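Local coordinates for GrpB family protein (Enterococcus faecalis, PDB 2NRK) that is of unknown function but belongs to the GrpB (UPF0157) family, which is grouped with the nucleotidyltransferase-like proteins, so a related fold and perhaps a related activity may be inferred, at residues G82-S87 and Y91-P96; H104-D109 and L115-F120. All coordinates share one frame; numbering follows the deposited sequence.

Contact 1 of 2, residues G82-S87 and Y91-P96; sequences GEFGLS and YLRKGP
Phe84 and Tyr91 carry this contact as two rings lying side by side and pointing the same way. Their planes are only 7° from parallel, yet the centroids are 5.6 Å apart and the rings are slid so far that they barely overlap; the closest approach is Phe84 CD2 to Tyr91 CD2, 3.6 Å, with Tyr91 CE2 almost as near. CG is anti to the backbone N in both residues, and Phe84 CB also comes within reach of Tyr91 CD2. Arg93, two residues further along the strand, adds its NH1 at 4.1 Å from Phe84 CZ. Its guanidinium plane stands 75° from the Phe84 ring, and at 5.7 Å from Arg93 CZ to the ring centroid any cation-pi attraction is weak at most; the stronger polar partner of Arg93 is Glu79, which forms a salt bridge with NE.

The backbones are also joined directly. Tyr91 N donates to Gly82 O at 2.8 Å, and a water accepts from Gly82 N while donating to Tyr91 O, so both backbone polar groups of Tyr91 are linked to Gly82, N directly and O through the water. Beyond Gly82 the chain makes a type I' beta turn from Glu83 to Leu86, closed by Leu86 N to Glu83 O at 3.1 Å; Phe84 and Gly85 occupy its positive-phi corners. The contact thus forms the base of the loop connecting strand 79-80 with strand 89-94. Strand 89-94 lies between the outermost strand 79-80 and strand 101-107, antiparallel to both.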
ATOM      1  N   GLY A  82       9.044  10.119  19.692  1.00 24.38           N
ATOM      2  CA  GLY A  82       9.801   9.030  19.073  1.00 23.97           C
ATOM      3  C   GLY A  82       8.875   7.966  18.524  1.00 23.73           C
ATOM      4  O   GLY A  82       7.741   8.267  18.099  1.00 24.07           O
ATOM      5  N   GLU A  83       9.323   6.715  18.568  1.00 23.91           N
ATOM      6  CA  GLU A  83       8.484   5.617  18.068  1.00 23.78           C
ATOM      7  C   GLU A  83       7.258   5.429  18.961  1.00 23.70           C
ATOM      8  O   GLU A  83       6.186   5.055  18.463  1.00 25.36           O
ATOM      9  CB  GLU A  83       9.278   4.316  18.009  1.00 24.31           C
ATOM     10  CG  GLU A  83      10.397   4.333  16.965  1.00 24.19           C
ATOM     11  CD  GLU A  83      11.074   2.978  16.834  1.00 29.87           C
ATOM     12  OE1 GLU A  83      11.166   2.247  17.862  1.00 29.76           O
ATOM     13  OE2 GLU A  83      11.552   2.663  15.713  1.00 31.04           O
ATOM     14  N   PHE A  84       7.418   5.692  20.260  1.00 24.75           N
ATOM     15  CA  PHE A  84       6.315   5.488  21.231  1.00 25.53           C
ATOM     16  C   PHE A  84       5.644   4.107  21.024  1.00 26.23           C
ATOM     17  O   PHE A  84       4.407   3.971  20.943  1.00 26.76           O
ATOM     18  CB  PHE A  84       5.303   6.646  21.160  1.00 25.73           C
ATOM     19  CG  PHE A  84       4.385   6.719  22.347  1.00 26.63           C
ATOM     20  CD1 PHE A  84       4.887   6.598  23.643  1.00 27.08           C
ATOM     21  CD2 PHE A  84       3.013   6.860  22.167  1.00 28.92           C
ATOM     22  CE1 PHE A  84       4.033   6.649  24.760  1.00 29.86           C
ATOM     23  CE2 PHE A  84       2.152   6.919  23.291  1.00 27.69           C
ATOM     24  CZ  PHE A  84       2.671   6.813  24.579  1.00 28.53           C
ATOM     25  N   GLY A  85       6.490   3.106  20.858  1.00 28.43           N
ATOM     26  CA  GLY A  85       6.031   1.741  20.829  1.00 28.75           C
ATOM     27  C   GLY A  85       5.791   1.154  19.438  1.00 30.04           C
ATOM     28  O   GLY A  85       5.508  -0.032  19.351  1.00 30.87           O
ATOM     29  N   LEU A  86       5.886   1.949  18.364  1.00 29.66           N
ATOM     30  CA  LEU A  86       5.719   1.405  17.011  0.50 29.96           C
ATOM     31  C   LEU A  86       6.966   1.598  16.160  1.00 30.32           C
ATOM     32  O   LEU A  86       7.414   2.716  15.928  1.00 29.60           O
ATOM     33  CB  LEU A  86       4.492   1.985  16.291  0.50 30.01           C
ATOM     34  CG  LEU A  86       3.090   1.830  16.894  0.50 29.54           C
ATOM     35  CD1 LEU A  86       2.046   2.463  15.974  0.50 30.55           C
ATOM     36  CD2 LEU A  86       2.744   0.369  17.192  0.50 30.25           C
ATOM     37  N   SER A  87       7.520   0.478  15.683  1.00 31.49           N
ATOM     38  CA  SER A  87       8.773   0.483  14.928  1.00 31.95           C
ATOM     39  C   SER A  87       8.687   1.363  13.687  1.00 30.95           C
ATOM     40  O   SER A  87       7.733   1.251  12.900  1.00 31.88           O
ATOM     41  CB  SER A  87       9.176  -0.957  14.539  1.00 33.28           C
ATOM     42  OG  SER A  87      10.517  -0.965  14.071  1.00 37.53           O
ATOM     43  N   TYR A  91       6.129   9.904  16.470  1.00 24.32           N
ATOM     44  CA  TYR A  91       4.806  10.277  16.906  1.00 24.78           C
ATOM     45  C   TYR A  91       4.925  11.636  17.613  1.00 24.90           C
ATOM     46  O   TYR A  91       5.852  11.834  18.414  1.00 24.91           O
ATOM     47  CB  TYR A  91       4.300   9.213  17.883  1.00 26.48           C
ATOM     48  CG  TYR A  91       2.933   9.481  18.479  1.00 28.31           C
ATOM     49  CD1 TYR A  91       1.805   9.556  17.667  1.00 31.38           C
ATOM     50  CD2 TYR A  91       2.763   9.590  19.866  1.00 30.38           C
ATOM     51  CE1 TYR A  91       0.516   9.765  18.230  1.00 35.03           C
ATOM     52  CE2 TYR A  91       1.480   9.799  20.434  1.00 31.21           C
ATOM     53  CZ  TYR A  91       0.383   9.901  19.592  1.00 33.40           C
ATOM     54  OH  TYR A  91      -0.866  10.116  20.165  1.00 35.09           O
ATOM     55  N   LEU A  92       4.012  12.542  17.294  1.00 23.61           N
ATOM     56  CA  LEU A  92       3.945  13.859  17.946  1.00 22.50           C
ATOM     57  C   LEU A  92       2.559  14.033  18.528  1.00 22.91           C
ATOM     58  O   LEU A  92       1.570  13.651  17.913  1.00 23.37           O
ATOM     59  CB  LEU A  92       4.159  15.007  16.946  1.00 23.46           C
ATOM     60  CG  LEU A  92       5.280  14.958  15.897  1.00 24.99           C
ATOM     61  CD1 LEU A  92       5.200  16.183  14.999  1.00 26.54           C
ATOM     62  CD2 LEU A  92       6.591  14.906  16.576  1.00 25.54           C
ATOM     63  N   ARG A  93       2.485  14.656  19.693  1.00 23.56           N
ATOM     64  CA  ARG A  93       1.191  15.006  20.265  1.00 23.81           C
ATOM     65  C   ARG A  93       1.238  16.392  20.839  1.00 24.70           C
ATOM     66  O   ARG A  93       2.270  16.847  21.376  1.00 24.53           O
ATOM     67  CB  ARG A  93       0.768  13.987  21.349  1.00 24.56           C
ATOM     68  CG  ARG A  93       1.669  13.965  22.543  1.00 23.21           C
ATOM     69  CD  ARG A  93       1.315  12.763  23.458  1.00 24.33           C
ATOM     70  NE  ARG A  93       2.095  12.884  24.666  1.00 27.67           N
ATOM     71  CZ  ARG A  93       2.234  11.912  25.563  1.00 30.46           C
ATOM     72  NH1 ARG A  93       1.625  10.747  25.359  1.00 31.51           N
ATOM     73  NH2 ARG A  93       2.989  12.121  26.630  1.00 31.10           N
ATOM     74  N   LYS A  94       0.107  17.068  20.717  1.00 25.73           N
ATOM     75  CA  LYS A  94      -0.080  18.350  21.405  1.00 27.90           C
ATOM     76  C   LYS A  94      -1.547  18.593  21.700  1.00 29.05           C
ATOM     77  O   LYS A  94      -2.407  17.945  21.115  1.00 27.17           O
ATOM     78  CB  LYS A  94       0.539  19.483  20.579  1.00 28.33           C
ATOM     79  CG  LYS A  94      -0.247  20.032  19.432  1.00 28.27           C
ATOM     80  CD  LYS A  94       0.510  21.254  18.870  1.00 31.44           C
ATOM     81  CE  LYS A  94      -0.014  21.710  17.543  1.00 32.63           C
ATOM     82  NZ  LYS A  94       0.585  23.009  16.956  1.00 30.09           N
ATOM     83  N   GLY A  95      -1.843  19.525  22.605  1.00 31.71           N
ATOM     84  CA  GLY A  95      -0.854  20.387  23.222  1.00 35.57           C
ATOM     85  C   GLY A  95      -0.758  20.096  24.692  1.00 37.93           C
ATOM     86  O   GLY A  95      -1.371  19.142  25.180  1.00 38.34           O
ATOM     87  N   PRO A  96      -0.018  20.950  25.430  1.00 40.42           N
ATOM     88  CA  PRO A  96       0.195  20.702  26.844  1.00 41.92           C
ATOM     89  C   PRO A  96      -1.088  20.941  27.644  1.00 42.94           C
ATOM     90  O   PRO A  96      -1.333  20.229  28.612  1.00 44.18           O
ATOM     91  CB  PRO A  96       1.284  21.710  27.221  1.00 42.18           C
ATOM     92  CG  PRO A  96       1.132  22.830  26.269  1.00 42.03           C
ATOM     93  CD  PRO A  96       0.608  22.208  24.981  1.00 40.57           C
TER
HETATM   94  O   HOH W   1       8.509  11.826  17.376  1.00 24.27           O

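Contact 2 of 2, residues H104-D109 and L115-F120; sequences HIYQFD and LRHLAF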
ATOM      1  N   HIS A 104       1.385  11.186  13.042  1.00 23.84           N
ATOM      2  CA  HIS A 104       1.924   9.829  12.922  1.00 24.11           C
ATOM      3  C   HIS A 104       2.830   9.883  11.697  1.00 24.01           C
ATOM      4  O   HIS A 104       2.324  10.006  10.568  1.00 24.10           O
ATOM      5  CB  HIS A 104       0.791   8.826  12.637  1.00 24.91           C
ATOM      6  CG  HIS A 104      -0.355   8.902  13.604  1.00 25.59           C
ATOM      7  ND1 HIS A 104      -0.500   8.027  14.659  1.00 30.90           N
ATOM      8  CD2 HIS A 104      -1.386   9.773  13.692  1.00 28.31           C
ATOM      9  CE1 HIS A 104      -1.592   8.339  15.339  1.00 29.09           C
ATOM     10  NE2 HIS A 104      -2.148   9.397  14.779  1.00 27.86           N
ATOM     11  N   ILE A 105       4.141   9.870  11.923  1.00 23.57           N
ATOM     12  CA  ILE A 105       5.092  10.037  10.825  1.00 24.58           C
ATOM     13  C   ILE A 105       5.702   8.667  10.514  1.00 24.84           C
ATOM     14  O   ILE A 105       6.177   7.969  11.408  1.00 25.69           O
ATOM     15  CB  ILE A 105       6.202  11.050  11.167  1.00 23.95           C
ATOM     16  CG1 ILE A 105       5.602  12.384  11.646  1.00 23.33           C
ATOM     17  CG2 ILE A 105       7.073  11.318   9.946  1.00 24.49           C
ATOM     18  CD1 ILE A 105       6.672  13.392  12.203  1.00 25.04           C
ATOM     19  N   TYR A 106       5.690   8.284   9.230  1.00 23.30           N
ATOM     20  CA  TYR A 106       6.317   7.023   8.832  1.00 23.65           C
ATOM     21  C   TYR A 106       7.174   7.214   7.579  1.00 22.59           C
ATOM     22  O   TYR A 106       6.917   8.099   6.770  1.00 22.96           O
ATOM     23  CB  TYR A 106       5.272   5.974   8.477  1.00 24.26           C
ATOM     24  CG  TYR A 106       4.319   5.584   9.595  1.00 25.19           C
ATOM     25  CD1 TYR A 106       4.647   4.583  10.509  1.00 26.37           C
ATOM     26  CD2 TYR A 106       3.061   6.172   9.660  1.00 26.22           C
ATOM     27  CE1 TYR A 106       3.688   4.196  11.511  1.00 28.45           C
ATOM     28  CE2 TYR A 106       2.138   5.814  10.637  1.00 28.99           C
ATOM     29  CZ  TYR A 106       2.449   4.842  11.536  1.00 28.70           C
ATOM     30  OH  TYR A 106       1.445   4.497  12.452  1.00 31.72           O
ATOM     31  N   GLN A 107       8.177   6.361   7.429  1.00 22.68           N
ATOM     32  CA  GLN A 107       8.947   6.333   6.193  1.00 22.02           C
ATOM     33  C   GLN A 107       8.109   5.712   5.062  1.00 22.05           C
ATOM     34  O   GLN A 107       7.260   4.844   5.310  1.00 22.56           O
ATOM     35  CB  GLN A 107      10.213   5.505   6.381  1.00 22.64           C
ATOM     36  CG  GLN A 107      11.269   5.789   5.337  1.00 23.89           C
ATOM     37  CD  GLN A 107      12.627   5.300   5.809  1.00 25.18           C
ATOM     38  OE1 GLN A 107      13.367   6.031   6.469  1.00 24.21           O
ATOM     39  NE2 GLN A 107      12.933   4.048   5.513  1.00 25.89           N
ATOM     40  N   PHE A 108       8.352   6.160   3.831  1.00 22.47           N
ATOM     41  CA  PHE A 108       7.584   5.730   2.665  1.00 21.67           C
ATOM     42  C   PHE A 108       7.471   4.186   2.464  1.00 22.14           C
ATOM     43  O   PHE A 108       6.573   3.706   1.758  1.00 22.97           O
ATOM     44  CB  PHE A 108       8.227   6.293   1.385  1.00 21.93           C
ATOM     45  CG  PHE A 108       9.500   5.603   1.028  1.00 22.02           C
ATOM     46  CD1 PHE A 108      10.687   5.962   1.665  1.00 21.73           C
ATOM     47  CD2 PHE A 108       9.513   4.569   0.087  1.00 22.18           C
ATOM     48  CE1 PHE A 108      11.878   5.322   1.367  1.00 20.92           C
ATOM     49  CE2 PHE A 108      10.700   3.904  -0.222  1.00 19.54           C
ATOM     50  CZ  PHE A 108      11.890   4.275   0.415  1.00 20.43           C
ATOM     51  N   ASP A 109       8.431   3.436   3.018  1.00 23.03           N
ATOM     52  CA  ASP A 109       8.440   1.983   2.833  1.00 23.91           C
ATOM     53  C   ASP A 109       7.760   1.205   3.947  1.00 24.59           C
ATOM     54  O   ASP A 109       7.695  -0.030   3.896  1.00 25.03           O
ATOM     55  CB  ASP A 109       9.839   1.443   2.543  1.00 24.17           C
ATOM     56  CG  ASP A 109      10.866   1.864   3.564  1.00 26.44           C
ATOM     57  OD1 ASP A 109      10.536   2.541   4.563  1.00 26.93           O
ATOM     58  OD2 ASP A 109      12.044   1.519   3.321  1.00 32.08           O
ATOM     59  N   LEU A 115      -0.850   2.022   4.822  1.00 22.42           N
ATOM     60  CA  LEU A 115      -2.154   1.496   4.331  1.00 22.37           C
ATOM     61  C   LEU A 115      -3.148   1.183   5.422  1.00 22.27           C
ATOM     62  O   LEU A 115      -4.346   1.334   5.200  1.00 23.29           O
ATOM     63  CB  LEU A 115      -1.992   0.291   3.386  1.00 23.32           C
ATOM     64  CG  LEU A 115      -1.374   0.649   2.035  1.00 23.15           C
ATOM     65  CD1 LEU A 115      -1.472  -0.574   1.131  1.00 24.53           C
ATOM     66  CD2 LEU A 115      -2.080   1.841   1.309  1.00 24.73           C
ATOM     67  N   ARG A 116      -2.684   0.785   6.610  1.00 22.94           N
ATOM     68  CA  ARG A 116      -3.625   0.508   7.709  1.00 23.36           C
ATOM     69  C   ARG A 116      -4.488   1.752   7.911  1.00 23.81           C
ATOM     70  O   ARG A 116      -5.716   1.666   7.967  1.00 24.54           O
ATOM     71  CB  ARG A 116      -2.895   0.187   8.999  1.00 22.85           C
ATOM     72  CG  ARG A 116      -3.918  -0.029  10.151  1.00 23.98           C
ATOM     73  CD  ARG A 116      -3.206  -0.698  11.338  1.00 25.28           C
ATOM     74  NE  ARG A 116      -2.249   0.196  11.980  1.00 26.15           N
ATOM     75  CZ  ARG A 116      -2.560   1.080  12.924  1.00 28.73           C
ATOM     76  NH1 ARG A 116      -3.846   1.253  13.304  1.00 29.23           N
ATOM     77  NH2 ARG A 116      -1.586   1.823  13.463  1.00 29.70           N
ATOM     78  N   HIS A 117      -3.827   2.917   7.985  1.00 23.71           N
ATOM     79  CA  HIS A 117      -4.546   4.168   8.209  1.00 24.02           C
ATOM     80  C   HIS A 117      -5.359   4.592   7.001  1.00 23.90           C
ATOM     81  O   HIS A 117      -6.521   4.939   7.154  1.00 23.69           O
ATOM     82  CB  HIS A 117      -3.560   5.292   8.561  1.00 24.26           C
ATOM     83  CG  HIS A 117      -2.852   5.078   9.863  1.00 25.59           C
ATOM     84  ND1 HIS A 117      -3.527   5.012  11.066  1.00 28.00           N
ATOM     85  CD2 HIS A 117      -1.537   4.926  10.156  1.00 26.35           C
ATOM     86  CE1 HIS A 117      -2.652   4.849  12.050  1.00 27.70           C
ATOM     87  NE2 HIS A 117      -1.440   4.769  11.524  1.00 28.21           N
ATOM     88  N   LEU A 118      -4.757   4.588   5.805  1.00 23.10           N
ATOM     89  CA  LEU A 118      -5.476   5.115   4.642  1.00 22.48           C
ATOM     90  C   LEU A 118      -6.641   4.204   4.260  1.00 22.43           C
ATOM     91  O   LEU A 118      -7.712   4.693   3.916  1.00 22.01           O
ATOM     92  CB  LEU A 118      -4.545   5.296   3.421  1.00 23.10           C
ATOM     93  CG  LEU A 118      -3.484   6.379   3.630  1.00 23.66           C
ATOM     94  CD1 LEU A 118      -2.478   6.315   2.439  1.00 25.29           C
ATOM     95  CD2 LEU A 118      -4.134   7.773   3.741  1.00 24.84           C
ATOM     96  N   ALA A 119      -6.428   2.888   4.292  1.00 22.32           N
ATOM     97  CA  ALA A 119      -7.510   1.988   3.898  1.00 23.38           C
ATOM     98  C   ALA A 119      -8.689   2.141   4.854  1.00 22.59           C
ATOM     99  O   ALA A 119      -9.834   2.187   4.409  1.00 22.79           O
ATOM    100  CB  ALA A 119      -7.020   0.532   3.854  1.00 24.43           C
ATOM    101  N   PHE A 120      -8.399   2.209   6.165  1.00 22.51           N
ATOM    102  CA  PHE A 120      -9.424   2.343   7.218  1.00 22.39           C
ATOM    103  C   PHE A 120     -10.260   3.589   6.957  1.00 22.23           C
ATOM    104  O   PHE A 120     -11.490   3.514   6.905  1.00 23.10           O
ATOM    105  CB  PHE A 120      -8.734   2.432   8.583  1.00 23.27           C
ATOM    106  CG  PHE A 120      -9.687   2.554   9.746  1.00 22.20           C
ATOM    107  CD1 PHE A 120     -10.374   1.447  10.234  1.00 26.28           C
ATOM    108  CD2 PHE A 120      -9.822   3.779  10.389  1.00 25.04           C
ATOM    109  CE1 PHE A 120     -11.261   1.563  11.365  1.00 25.90           C
ATOM    110  CE2 PHE A 120     -10.703   3.906  11.495  1.00 25.32           C
ATOM    111  CZ  PHE A 120     -11.409   2.809  11.967  1.00 26.18           C
TER
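An aromatic cluster of His104, Tyr106 and His117 joins strand 101-107 of the central sheet to helix 111-126, and one side-chain hydrogen bond anchors it. Tyr106 OH and His117 NE2 are 3.0 Å apart, and either could be the donor. The hydroxyl meets the imidazole at its edge, near the ring plane. The two side chains cross at about a right angle, while their ring planes differ by 39° with centroids 5.8 Å apart; the rings therefore meet rim to rim, Tyr106 CE2 lying 3.8 Å from His117 CD2, and neither covers the other's face. Tyr106 CG is anti to the carbonyl carbon (chi1 -61°), a setting that directs the ring from the strand to the helix. His104 completes the cluster from the same strand: its ring is oblique to that of His117, with centroids 5.4 Å apart and planes at 45°.

Arg116 borders the bond, its NH2 4.2 Å from Tyr106 OH, too far for a hydrogen bond. Its chain bends at chi3, and salt bridges hold its NH2 to Glu113 and its NH1 to Glu164. A weak hydrogen bond also joins Glu113 OE1 and Tyr106 OH, which links the arginine and the tyrosine through one carboxylate.

Just after the strand, Phe108 O receives a hydrogen bond from Trp172 of the second subunit. Around the contact, strand 54-60 pairs with strand 101-107, His104 and His117 both pack on Ile40 of strand 34-40, and helix 111-126 lies against helix 157-171, with Leu115 on Leu168 and Phe120 on Ile163.

How the contacts relate
Along the chain the two contacts come in series, neither nested nor crossing: contact 1 closes the loop between strands 79-80 and 89-94, and contact 2 then closes the short connection from strand 101-107 into helix 111-126. They share one sheet, because strands 89-94 and 101-107 are antiparallel neighbours. Their centres are about 15 Å apart, yet they touch: Tyr91 CE1 is 3.9 Å from His104 CE1, and Leu86 CD1 is 4.1 Å from Tyr106 OH. Loop 82-87 is thereby tied to the sheet, while segment 115-120 carries the connection onward, joining the 82-87 turn, through the sheet, to helices 111-126 and 157-171.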